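Local coordinates for lactate utilization protein C (Deinococcus radiodurans, PDB 2G40) that may function in L-lactate utilization, as a homodimeric member of the LutC/YkgG family with a Rossmann-like LUD domain, at residues G81-A86 and I163-E168; P102-G107 and A127-C132; V134-T139 and L192-G197; I142-R147 and A154-P159. All coordinates share one frame; numbering follows the deposited sequence.

Contact 1 of 4, residues G81-A86 and I163-E168; sequences GAIAKA and ICVVRE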
loop_
_atom_site.group_PDB
_atom_site.type_symbol
_atom_site.label_atom_id
_atom_site.label_comp_id
_atom_site.label_asym_id
_atom_site.label_seq_id
_atom_site.Cartn_x
_atom_site.Cartn_y
_atom_site.Cartn_z
ATOM N N GLY A 81 -17.349 -22.180 -2.092
ATOM C CA GLY A 81 -16.609 -23.406 -1.815
ATOM C C GLY A 81 -15.102 -23.252 -1.911
ATOM O O GLY A 81 -14.366 -23.777 -1.069
ATOM N N ALA A 82 -14.645 -22.526 -2.931
ATOM C CA ALA A 82 -13.214 -22.250 -3.132
ATOM C C ALA A 82 -12.630 -21.494 -1.946
ATOM O O ALA A 82 -11.519 -21.786 -1.493
ATOM C CB ALA A 82 -12.988 -21.451 -4.414
ATOM N N ILE A 83 -13.374 -20.505 -1.466
ATOM C CA ILE A 83 -12.927 -19.712 -0.321
ATOM C C ILE A 83 -12.884 -20.598 0.898
ATOM O O ILE A 83 -11.897 -20.609 1.640
ATOM C CB ILE A 83 -13.855 -18.516 -0.049
ATOM C CG1 ILE A 83 -13.833 -17.542 -1.231
ATOM C CG2 ILE A 83 -13.423 -17.793 1.219
ATOM C CD1 ILE A 83 -14.895 -16.489 -1.193
ATOM N N ALA A 84 -13.956 -21.364 1.101
ATOM C CA ALA A 84 -14.002 -22.332 2.199
ATOM C C ALA A 84 -12.863 -23.333 2.139
ATOM O O ALA A 84 -12.234 -23.619 3.160
ATOM C CB ALA A 84 -15.327 -23.051 2.223
ATOM N N LYS A 85 -12.578 -23.835 0.944
ATOM C CA LYS A 85 -11.511 -24.784 0.753
ATOM C C LYS A 85 -10.158 -24.143 1.098
ATOM O O LYS A 85 -9.351 -24.748 1.787
ATOM C CB LYS A 85 -11.522 -25.320 -0.679
ATOM C CG LYS A 85 -10.549 -26.418 -0.931
ATOM C CD LYS A 85 -10.705 -26.940 -2.351
ATOM C CE LYS A 85 -9.711 -28.038 -2.658
ATOM N NZ LYS A 85 -8.331 -27.643 -2.261
ATOM N N ALA A 86 -9.948 -22.900 0.668
ATOM C CA ALA A 86 -8.709 -22.154 0.960
ATOM C C ALA A 86 -8.439 -21.945 2.451
ATOM O O ALA A 86 -7.283 -21.992 2.884
ATOM C CB ALA A 86 -8.740 -20.812 0.263
ATOM N N ILE A 163 -6.674 -14.087 1.306
ATOM C CA ILE A 163 -7.446 -14.681 0.230
ATOM C C ILE A 163 -8.042 -13.537 -0.578
ATOM O O ILE A 163 -8.874 -12.772 -0.076
ATOM C CB ILE A 163 -8.594 -15.558 0.729
ATOM C CG1 ILE A 163 -8.052 -16.685 1.632
ATOM C CG2 ILE A 163 -9.346 -16.145 -0.467
ATOM C CD1 ILE A 163 -9.133 -17.501 2.343
ATOM N N CYS A 164 -7.602 -13.419 -1.824
ATOM C CA CYS A 164 -7.975 -12.291 -2.646
ATOM C C CYS A 164 -8.745 -12.776 -3.862
ATOM O O CYS A 164 -8.233 -13.562 -4.677
ATOM C CB CYS A 164 -6.718 -11.545 -3.072
ATOM S SG CYS A 164 -7.088 -10.131 -4.056
ATOM N N VAL A 165 -9.983 -12.313 -3.979
ATOM C CA VAL A 165 -10.870 -12.744 -5.066
ATOM C C VAL A 165 -10.767 -11.715 -6.177
ATOM O O VAL A 165 -10.984 -10.540 -5.946
ATOM C CB VAL A 165 -12.340 -12.865 -4.601
ATOM C CG1 VAL A 165 -13.260 -13.143 -5.778
ATOM C CG2 VAL A 165 -12.477 -13.943 -3.556
ATOM N N VAL A 166 -10.432 -12.188 -7.369
ATOM C CA VAL A 166 -10.196 -11.344 -8.531
ATOM C C VAL A 166 -11.189 -11.779 -9.584
ATOM O O VAL A 166 -11.164 -12.906 -10.019
ATOM C CB VAL A 166 -8.773 -11.562 -9.054
ATOM C CG1 VAL A 166 -8.545 -10.723 -10.328
ATOM C CG2 VAL A 166 -7.739 -11.253 -7.967
ATOM N N ARG A 167 -12.088 -10.895 -10.001
ATOM C CA ARG A 167 -13.001 -11.258 -11.071
ATOM C C ARG A 167 -12.203 -11.351 -12.356
ATOM O O ARG A 167 -11.311 -10.558 -12.555
ATOM C CB ARG A 167 -14.079 -10.218 -11.230
ATOM C CG ARG A 167 -14.926 -10.017 -10.016
ATOM C CD ARG A 167 -16.243 -9.370 -10.380
ATOM N NE ARG A 167 -16.025 -8.128 -11.109
ATOM C CZ ARG A 167 -15.719 -6.967 -10.534
ATOM N NH1 ARG A 167 -15.620 -6.867 -9.209
ATOM N NH2 ARG A 167 -15.525 -5.891 -11.287
ATOM N N GLU A 168 -12.513 -12.318 -13.217
ATOM C CA GLU A 168 -11.839 -12.432 -14.504
ATOM C C GLU A 168 -11.762 -11.072 -15.214
ATOM O O GLU A 168 -10.709 -10.719 -15.755
ATOM C CB GLU A 168 -12.533 -13.471 -15.387
ATOM C CG GLU A 168 -11.904 -13.677 -16.756
ATOM C CD GLU A 168 -12.366 -12.692 -17.827
ATOM O OE1 GLU A 168 -13.413 -12.020 -17.663
ATOM O OE2 GLU A 168 -11.661 -12.601 -18.852
#

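Contact 2 of 4, residues P102-G107 and A127-C132; sequences PWLTVG and AVLTGC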
loop_
_atom_site.group_PDB
_atom_site.type_symbol
_atom_site.label_atom_id
_atom_site.label_comp_id
_atom_site.label_asym_id
_atom_site.label_seq_id
_atom_site.Cartn_x
_atom_site.Cartn_y
_atom_site.Cartn_z
ATOM N N PRO A 102 -23.194 -13.956 -0.454
ATOM C CA PRO A 102 -23.075 -15.263 -1.136
ATOM C C PRO A 102 -21.691 -15.903 -1.177
ATOM O O PRO A 102 -21.587 -17.101 -1.385
ATOM C CB PRO A 102 -23.558 -14.955 -2.562
ATOM C CG PRO A 102 -24.480 -13.792 -2.389
ATOM C CD PRO A 102 -23.855 -12.959 -1.319
ATOM N N TRP A 103 -20.637 -15.121 -0.980
ATOM C CA TRP A 103 -19.282 -15.675 -0.922
ATOM C C TRP A 103 -18.985 -16.412 0.372
ATOM O O TRP A 103 -17.996 -17.129 0.466
ATOM C CB TRP A 103 -18.253 -14.570 -1.021
ATOM C CG TRP A 103 -18.246 -13.806 -2.292
ATOM C CD1 TRP A 103 -19.211 -13.762 -3.259
ATOM C CD2 TRP A 103 -17.228 -12.913 -2.696
ATOM N NE1 TRP A 103 -18.837 -12.904 -4.254
ATOM C CE2 TRP A 103 -17.618 -12.366 -3.935
ATOM C CE3 TRP A 103 -16.012 -12.523 -2.136
ATOM C CZ2 TRP A 103 -16.824 -11.450 -4.623
ATOM C CZ3 TRP A 103 -15.234 -11.592 -2.812
ATOM C CH2 TRP A 103 -15.637 -11.078 -4.040
ATOM N N LEU A 104 -19.818 -16.174 1.379
ATOM C CA LEU A 104 -19.544 -16.613 2.722
ATOM C C LEU A 104 -20.332 -17.873 3.002
ATOM O O LEU A 104 -21.416 -18.093 2.438
ATOM C CB LEU A 104 -19.932 -15.537 3.730
ATOM C CG LEU A 104 -19.434 -14.106 3.484
ATOM C CD1 LEU A 104 -19.902 -13.239 4.660
ATOM C CD2 LEU A 104 -17.918 -14.036 3.285
ATOM N N THR A 105 -19.796 -18.684 3.898
ATOM C CA THR A 105 -20.379 -19.982 4.187
ATOM C C THR A 105 -20.375 -20.258 5.675
ATOM O O THR A 105 -19.488 -19.803 6.397
ATOM C CB THR A 105 -19.602 -21.091 3.453
ATOM O OG1 THR A 105 -18.193 -20.877 3.604
ATOM C CG2 THR A 105 -19.916 -21.050 1.974
ATOM N N VAL A 106 -21.389 -21.001 6.122
ATOM C CA VAL A 106 -21.503 -21.450 7.512
ATOM C C VAL A 106 -20.261 -22.258 7.859
ATOM O O VAL A 106 -19.776 -23.047 7.047
ATOM C CB VAL A 106 -22.794 -22.283 7.700
ATOM C CG1 VAL A 106 -22.732 -23.189 8.954
ATOM C CG2 VAL A 106 -23.999 -21.354 7.754
ATOM N N GLY A 107 -19.727 -22.048 9.053
ATOM C CA GLY A 107 -18.459 -22.678 9.423
ATOM C C GLY A 107 -17.297 -21.714 9.355
ATOM O O GLY A 107 -16.290 -21.904 10.039
ATOM N N ALA A 127 -7.164 -15.477 8.561
ATOM C CA ALA A 127 -7.119 -15.006 7.198
ATOM C C ALA A 127 -7.920 -13.716 7.073
ATOM O O ALA A 127 -8.722 -13.369 7.942
ATOM C CB ALA A 127 -7.694 -16.069 6.251
ATOM N N VAL A 128 -7.675 -13.020 5.977
ATOM C CA VAL A 128 -8.506 -11.926 5.540
ATOM C C VAL A 128 -8.952 -12.259 4.121
ATOM O O VAL A 128 -8.181 -12.791 3.320
ATOM C CB VAL A 128 -7.746 -10.579 5.584
ATOM C CG1 VAL A 128 -6.445 -10.596 4.712
ATOM C CG2 VAL A 128 -8.673 -9.438 5.190
ATOM N N LEU A 129 -10.197 -11.912 3.830
ATOM C CA LEU A 129 -10.812 -12.169 2.545
ATOM C C LEU A 129 -11.098 -10.823 1.911
ATOM O O LEU A 129 -11.727 -9.973 2.536
ATOM C CB LEU A 129 -12.121 -12.938 2.739
ATOM C CG LEU A 129 -13.003 -13.084 1.498
ATOM C CD1 LEU A 129 -12.295 -13.937 0.459
ATOM C CD2 LEU A 129 -14.339 -13.654 1.832
ATOM N N THR A 130 -10.594 -10.598 0.697
ATOM C CA THR A 130 -10.857 -9.340 0.008
ATOM C C THR A 130 -11.113 -9.538 -1.464
ATOM O O THR A 130 -10.727 -10.546 -2.057
ATOM C CB THR A 130 -9.679 -8.303 0.091
ATOM O OG1 THR A 130 -8.634 -8.671 -0.830
ATOM C CG2 THR A 130 -9.118 -8.190 1.485
ATOM N N GLY A 131 -11.748 -8.527 -2.039
ATOM C CA GLY A 131 -11.736 -8.318 -3.479
ATOM C C GLY A 131 -10.491 -7.528 -3.839
ATOM O O GLY A 131 -9.504 -7.490 -3.097
ATOM N N CYS A 132 -10.529 -6.895 -4.993
ATOM C CA CYS A 132 -9.458 -5.987 -5.394
ATOM C C CYS A 132 -10.012 -4.961 -6.343
ATOM O O CYS A 132 -11.208 -5.014 -6.692
ATOM C CB CYS A 132 -8.344 -6.733 -6.074
ATOM S SG CYS A 132 -8.801 -7.562 -7.608
#

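Contact 3 of 4, residues V134-T139 and L192-G197; sequences VAISET and LTWLSG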
loop_
_atom_site.group_PDB
_atom_site.type_symbol
_atom_site.label_atom_id
_atom_site.label_comp_id
_atom_site.label_asym_id
_atom_site.label_seq_id
_atom_site.Cartn_x
_atom_site.Cartn_y
_atom_site.Cartn_z
ATOM N N VAL A 134 -8.115 -4.043 -9.356
ATOM C CA VAL A 134 -7.666 -4.510 -10.671
ATOM C C VAL A 134 -6.465 -5.418 -10.476
ATOM O O VAL A 134 -5.791 -5.365 -9.439
ATOM C CB VAL A 134 -7.320 -3.324 -11.617
ATOM C CG1 VAL A 134 -6.075 -2.584 -11.133
ATOM C CG2 VAL A 134 -7.192 -3.803 -13.076
ATOM N N ALA A 135 -6.216 -6.289 -11.451
ATOM C CA ALA A 135 -5.017 -7.101 -11.434
ATOM C C ALA A 135 -4.356 -6.976 -12.783
ATOM O O ALA A 135 -5.019 -6.764 -13.785
ATOM C CB ALA A 135 -5.330 -8.563 -11.164
ATOM N N ILE A 136 -3.040 -7.101 -12.778
ATOM C CA ILE A 136 -2.243 -6.956 -13.986
ATOM C C ILE A 136 -1.502 -8.258 -14.250
ATOM O O ILE A 136 -0.717 -8.753 -13.418
ATOM C CB ILE A 136 -1.245 -5.807 -13.841
ATOM C CG1 ILE A 136 -1.964 -4.491 -13.546
ATOM C CG2 ILE A 136 -0.408 -5.686 -15.097
ATOM C CD1 ILE A 136 -1.088 -3.525 -12.786
ATOM N N SER A 137 -1.751 -8.815 -15.428
ATOM C CA SER A 137 -1.193 -10.108 -15.767
ATOM C C SER A 137 0.318 -10.084 -15.930
ATOM O O SER A 137 0.993 -10.989 -15.467
ATOM C CB SER A 137 -1.864 -10.691 -17.004
ATOM O OG SER A 137 -1.479 -10.055 -18.207
ATOM N N GLU A 138 0.852 -9.045 -16.573
ATOM C CA GLU A 138 2.282 -9.043 -16.934
ATOM C C GLU A 138 3.208 -9.114 -15.729
ATOM O O GLU A 138 4.276 -9.726 -15.797
ATOM C CB GLU A 138 2.646 -7.854 -17.848
ATOM C CG GLU A 138 2.576 -6.466 -17.228
ATOM C CD GLU A 138 3.100 -5.372 -18.153
ATOM O OE1 GLU A 138 3.859 -5.694 -19.088
ATOM O OE2 GLU A 138 2.764 -4.187 -17.950
ATOM N N THR A 139 2.782 -8.514 -14.618
ATOM C CA THR A 139 3.585 -8.471 -13.405
ATOM C C THR A 139 2.973 -9.257 -12.261
ATOM O O THR A 139 3.534 -9.294 -11.186
ATOM C CB THR A 139 3.830 -7.018 -12.986
ATOM O OG1 THR A 139 2.588 -6.329 -12.874
ATOM C CG2 THR A 139 4.696 -6.325 -13.999
ATOM N N LEU A 192 -3.757 3.243 -2.551
ATOM C CA LEU A 192 -3.590 2.019 -3.335
ATOM C C LEU A 192 -2.492 1.192 -2.748
ATOM O O LEU A 192 -1.468 1.723 -2.316
ATOM C CB LEU A 192 -3.227 2.301 -4.782
ATOM C CG LEU A 192 -4.088 3.226 -5.625
ATOM C CD1 LEU A 192 -3.493 3.249 -6.998
ATOM C CD2 LEU A 192 -5.527 2.784 -5.695
ATOM N N THR A 193 -2.702 -0.112 -2.767
ATOM C CA THR A 193 -1.698 -1.057 -2.341
ATOM C C THR A 193 -1.491 -1.996 -3.522
ATOM O O THR A 193 -2.422 -2.640 -3.969
ATOM C CB THR A 193 -2.172 -1.807 -1.089
ATOM O OG1 THR A 193 -2.494 -0.859 -0.053
ATOM C CG2 THR A 193 -1.141 -2.767 -0.640
ATOM N N TRP A 194 -0.274 -2.035 -4.049
ATOM C CA TRP A 194 0.036 -2.894 -5.179
ATOM C C TRP A 194 0.855 -4.058 -4.670
ATOM O O TRP A 194 1.969 -3.866 -4.178
ATOM C CB TRP A 194 0.905 -2.179 -6.180
ATOM C CG TRP A 194 0.289 -1.051 -6.926
ATOM C CD1 TRP A 194 -0.498 -0.066 -6.436
ATOM C CD2 TRP A 194 0.469 -0.776 -8.313
ATOM N NE1 TRP A 194 -0.846 0.801 -7.440
ATOM C CE2 TRP A 194 -0.256 0.396 -8.603
ATOM C CE3 TRP A 194 1.193 -1.399 -9.341
ATOM C CZ2 TRP A 194 -0.303 0.945 -9.881
ATOM C CZ3 TRP A 194 1.146 -0.867 -10.596
ATOM C CH2 TRP A 194 0.415 0.313 -10.864
ATOM N N LEU A 195 0.315 -5.256 -4.829
ATOM C CA LEU A 195 0.941 -6.487 -4.383
ATOM C C LEU A 195 1.361 -7.204 -5.652
ATOM O O LEU A 195 0.525 -7.444 -6.494
ATOM C CB LEU A 195 -0.086 -7.322 -3.625
ATOM C CG LEU A 195 -0.920 -6.520 -2.621
ATOM C CD1 LEU A 195 -2.159 -7.268 -2.229
ATOM C CD2 LEU A 195 -0.072 -6.194 -1.418
ATOM N N SER A 196 2.647 -7.518 -5.802
ATOM C CA SER A 196 3.168 -7.986 -7.094
ATOM C C SER A 196 4.110 -9.158 -6.966
ATOM O O SER A 196 4.969 -9.182 -6.080
ATOM C CB SER A 196 3.920 -6.874 -7.838
ATOM O OG SER A 196 3.096 -5.754 -8.098
ATOM N N GLY A 197 3.928 -10.125 -7.857
ATOM C CA GLY A 197 4.879 -11.212 -8.047
ATOM C C GLY A 197 6.085 -10.723 -8.814
ATOM O O GLY A 197 7.205 -11.172 -8.568
#

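Contact 4 of 4, residues I142-R147 and A154-P159; sequences IILDHR and ALSLIP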
loop_
_atom_site.group_PDB
_atom_site.type_symbol
_atom_site.label_atom_id
_atom_site.label_comp_id
_atom_site.label_asym_id
_atom_site.label_seq_id
_atom_site.Cartn_x
_atom_site.Cartn_y
_atom_site.Cartn_z
ATOM N N ILE A 142 -1.725 -7.357 -7.977
ATOM C CA ILE A 142 -3.059 -7.112 -7.561
ATOM C C ILE A 142 -3.029 -5.745 -6.892
ATOM O O ILE A 142 -2.211 -5.473 -5.999
ATOM C CB ILE A 142 -3.580 -8.193 -6.624
ATOM C CG1 ILE A 142 -3.713 -9.529 -7.365
ATOM C CG2 ILE A 142 -4.913 -7.766 -6.065
ATOM C CD1 ILE A 142 -3.866 -10.725 -6.457
ATOM N N ILE A 143 -3.912 -4.877 -7.355
ATOM C CA ILE A 143 -4.056 -3.563 -6.747
ATOM C C ILE A 143 -5.335 -3.505 -5.922
ATOM O O ILE A 143 -6.427 -3.826 -6.409
ATOM C CB ILE A 143 -4.118 -2.450 -7.783
ATOM C CG1 ILE A 143 -2.859 -2.453 -8.661
ATOM C CG2 ILE A 143 -4.310 -1.071 -7.063
ATOM C CD1 ILE A 143 -2.921 -1.519 -9.884
ATOM N N LEU A 144 -5.166 -3.094 -4.678
ATOM C CA LEU A 144 -6.252 -2.773 -3.801
ATOM C C LEU A 144 -6.399 -1.277 -3.710
ATOM O O LEU A 144 -5.407 -0.559 -3.531
ATOM C CB LEU A 144 -5.969 -3.284 -2.399
ATOM C CG LEU A 144 -5.559 -4.747 -2.216
ATOM C CD1 LEU A 144 -5.623 -5.045 -0.716
ATOM C CD2 LEU A 144 -6.415 -5.733 -3.002
ATOM N N ASP A 145 -7.647 -0.825 -3.731
ATOM C CA ASP A 145 -7.968 0.574 -3.473
ATOM C C ASP A 145 -8.828 0.762 -2.219
ATOM O O ASP A 145 -9.293 1.860 -1.963
ATOM C CB ASP A 145 -8.585 1.269 -4.703
ATOM C CG ASP A 145 -9.977 0.753 -5.060
ATOM O OD1 ASP A 145 -10.477 -0.183 -4.411
ATOM O OD2 ASP A 145 -10.548 1.277 -6.029
ATOM N N HIS A 146 -9.019 -0.311 -1.456
ATOM C CA HIS A 146 -9.516 -0.240 -0.081
ATOM C C HIS A 146 -10.931 0.270 0.018
ATOM O O HIS A 146 -11.304 0.913 0.979
ATOM C CB HIS A 146 -8.482 0.524 0.751
ATOM C CG HIS A 146 -7.152 -0.154 0.725
ATOM N ND1 HIS A 146 -6.946 -1.372 1.339
ATOM C CD2 HIS A 146 -6.003 0.140 0.073
ATOM C CE1 HIS A 146 -5.710 -1.773 1.102
ATOM N NE2 HIS A 146 -5.114 -0.863 0.355
ATOM N N ARG A 147 -11.691 -0.031 -1.030
ATOM C CA ARG A 147 -13.118 0.143 -1.036
ATOM C C ARG A 147 -13.739 -0.907 -0.113
ATOM O O ARG A 147 -13.027 -1.667 0.579
ATOM C CB ARG A 147 -13.619 0.085 -2.466
ATOM C CG ARG A 147 -13.268 1.349 -3.244
ATOM C CD ARG A 147 -13.555 1.160 -4.703
ATOM N NE ARG A 147 -13.060 2.245 -5.538
ATOM C CZ ARG A 147 -13.687 3.399 -5.754
ATOM N NH1 ARG A 147 -14.851 3.664 -5.177
ATOM N NH2 ARG A 147 -13.128 4.318 -6.538
ATOM N N ALA A 154 -4.895 -1.891 7.081
ATOM C CA ALA A 154 -4.438 -2.813 8.110
ATOM C C ALA A 154 -4.924 -4.235 7.875
ATOM O O ALA A 154 -4.248 -5.166 8.263
ATOM C CB ALA A 154 -4.881 -2.352 9.491
ATOM N N LEU A 155 -6.103 -4.386 7.273
ATOM C CA LEU A 155 -6.736 -5.697 7.146
ATOM C C LEU A 155 -5.972 -6.628 6.227
ATOM O O LEU A 155 -6.043 -7.837 6.391
ATOM C CB LEU A 155 -8.155 -5.561 6.610
ATOM C CG LEU A 155 -9.176 -4.775 7.410
ATOM C CD1 LEU A 155 -10.565 -5.070 6.857
ATOM C CD2 LEU A 155 -9.095 -5.113 8.867
ATOM N N SER A 156 -5.269 -6.076 5.252
ATOM C CA SER A 156 -4.481 -6.889 4.325
ATOM C C SER A 156 -2.983 -6.787 4.623
ATOM O O SER A 156 -2.158 -7.346 3.903
ATOM C CB SER A 156 -4.799 -6.504 2.875
ATOM O OG SER A 156 -4.824 -5.091 2.692
ATOM N N LEU A 157 -2.625 -6.113 5.705
ATOM C CA LEU A 157 -1.234 -6.038 6.094
ATOM C C LEU A 157 -0.898 -6.918 7.272
ATOM O O LEU A 157 0.147 -7.540 7.293
ATOM C CB LEU A 157 -0.844 -4.606 6.447
ATOM C CG LEU A 157 0.630 -4.519 6.879
ATOM C CD1 LEU A 157 1.547 -4.771 5.683
ATOM C CD2 LEU A 157 0.949 -3.218 7.532
ATOM N N ILE A 158 -1.764 -6.914 8.277
ATOM C CA ILE A 158 -1.471 -7.568 9.548
ATOM C C ILE A 158 -1.770 -9.076 9.569
ATOM O O ILE A 158 -0.955 -9.861 10.065
ATOM C CB ILE A 158 -2.204 -6.863 10.715
ATOM C CG1 ILE A 158 -1.877 -5.359 10.728
ATOM C CG2 ILE A 158 -1.842 -7.513 12.047
ATOM C CD1 ILE A 158 -0.409 -5.044 10.837
ATOM N N PRO A 159 -2.954 -9.501 9.057
ATOM C CA PRO A 159 -3.161 -10.951 9.059
ATOM C C PRO A 159 -2.152 -11.670 8.154
ATOM O O PRO A 159 -1.639 -11.080 7.210
ATOM C CB PRO A 159 -4.584 -11.105 8.492
ATOM C CG PRO A 159 -5.218 -9.774 8.732
ATOM C CD PRO A 159 -4.116 -8.803 8.506
HETATM O O HOH W 1 -7.344 -4.092 2.992
#

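Contact 1 of 4, residues G81-A86 and I163-E168
The helical turn that sets I83 and A86 against I163 is held by short backbone bonds, the tighter of them running 2.7 Å from K85 N to G81 O. A86 N follows at 2.9 Å from A82 O, as in any regular alpha-helix. Across to the strand there is no hydrogen bond, and the contact is purely apolar. The terminal methyl of I163 does most of the touching: CD1 lies 3.9 Å from A86 CB, and it also comes within 4.2 Å of the backbone oxygen of I83 (I83 O to I163 CD1). Its reach follows from the torsions, since CG1 stands beside the backbone N (chi1 -58°) and CD1 is extended beyond it (chi2 172°). Helix 79-87 is the helix of a beta-alpha-beta crossover from strand 70-74 to strand 92-94 of the parallel Rossmann-like sheet, which passes over the strands between them, 161-167 among them. Its segment runs nearly antiparallel to strand 163-167, at 160°, with the axes 10.1 Å apart at closest approach. Farther along the strand the extended end of I83 meets V165, with I83 CD1 4.2 Å from V165 CG2. L129 and W103 join this buried patch, each touching both I83 and V165. C164 SG packs on I142, from the second sheet.

Contact 2 of 4, residues P102-G107 and A127-C132
The backbones of L104 and L129 keep their distance, with CA atoms 9.8 Å apart, and no hydrogen bond joins the two segments. The contact belongs to the covering of a parallel Rossmann-like sheet: strand 127-130 lies inside the sheet, while residues 102-107 form part of the loop between strands 92-94 and 109-111. A single methyl group of the strand, CD2 of L129, meets two side chains of the loop, those of L104 and W103. L104 comes to it tip to tip, CD2 to CD2 at 3.9 Å, the two leucine branches lying at a slant to one another. L129 points toward the loop, with CG anti to the backbone N (chi1 170°) and CD2 at its end. W103 approaches the same methyl from another direction, presenting the rim of its indole: CE3 is 4.5 Å from L129 CD2, which sits near the ring plane, so neither face is used here. The indole also touches I83 and L79 of helix 79-87 and V165 of strand 161-167, while L104 reaches V95 and I99. T130, the next residue in the strand, turns its side chain away from the loop. Its hydroxyl, also bonded to H162 NE2, is donated to the following residue: T130 OG1 lies 2.7 Å from G131 O, in the carbonyl plane on a lone pair, at a C=O...donor angle of 138°.

Contact 3 of 4, residues V134-T139 and L192-G197
Apolar packing between I136 and W194 joins two strands of the mixed sheet that are not direct neighbours, because strand 141-144 runs between strands 134-136 and 192-196. The methyl end of I136 reaches past the intervening strand, with CD1 4.1 Å from W194 CZ3. It reaches the six-membered part of the indole at a slant, neither over the face nor at the edge. I136 CG1 lies beside its backbone N (chi1 -58°), from where CD1 can extend toward the ring. Aromatic contact comes from the homodimer: the indole stacks on W194 of the second subunit, and L192 and W194 pair antiparallel with a strand of that subunit, so the sheet continues across the interface. Close approaches of the backbone oxygen of T139 mark the far end of the contact, where T139 and G197 have CA atoms 6.2 Å apart. There T139 O lies 3.5 Å from G197 N and 4.1 Å from S196 CB. The side-chain polar bonds are indirect, and T141 of the intervening strand is their common point: its OG1 is hydrogen-bonded both to T139 OG1 and to S196 OG, the latter standing beside the backbone N of S196.

Contact 4 of 4, residues I142-R147 and A154-P159
S156 and the side chains of L144 and H146 meet around one hydroxyl, where the connection from strand 141-144 of the mixed sheet returns toward strand 161-167 of the parallel Rossmann-like sheet. The serine OG occupies the crowded position between its backbone N and carbonyl carbon (chi1 46°), and from there it faces both partners. L144 comes with one methyl, CD1, 3.5 Å from S156 OG and 4.0 Å from S156 CB. H146 is turned edge-on: S156 OG lies in the plane of the imidazole, 3.8 Å from H146 CE1. Water 1 lies at the same rim, also in the ring plane, and bridges the two segments at 2.7 Å from S156 OG and 3.2 Å from H146 ND1. L144 fills a second role through its CB, which covers one face of the imidazole, offset toward the rim. Both ring nitrogens have protein partners outside the segments, ND1 at G151 O and NE2 at T193 OG1, and these fix the rotation of the ring. The residues next to S156 pack toward the dimer partner, A154 and L157 both touching L157 of the second subunit. D145 and R147, the residues flanking H146 in the sequence, form a salt bridge of their own, R147 NE lying 2.7 Å from D145 OD2 with an N-H...acceptor angle of 149°; S185 and E188 take up the NH2 of the same guanidinium. The carboxylate oxygen lies almost in the guanidinium plane, whereas NE meets OD2 from above the carboxylate plane, 48° out of it.

How the contacts relate
Contacts 1 and 2 share the parallel sheet, for strands 161-167 and 127-130 are hydrogen-bonded neighbours, and both are apolar coverings of one side of it, by a helix and by a loop. Contact 1 is buried, contact 2 only partly so. Contacts 3 and 4 are buried too, yet they use the mixed sheet and both touch the second subunit. Their chemistry is more polar, with hydroxyls, a histidine and a water, and a threonine-histidine hydrogen bond connects them directly. Between the two sheets, V166 of contact 1 packs on A135 of contact 3, and C132 of contact 2 on I142 of contact 4. Contact 4 is nested in the chain loops closed by contacts 1 and 3.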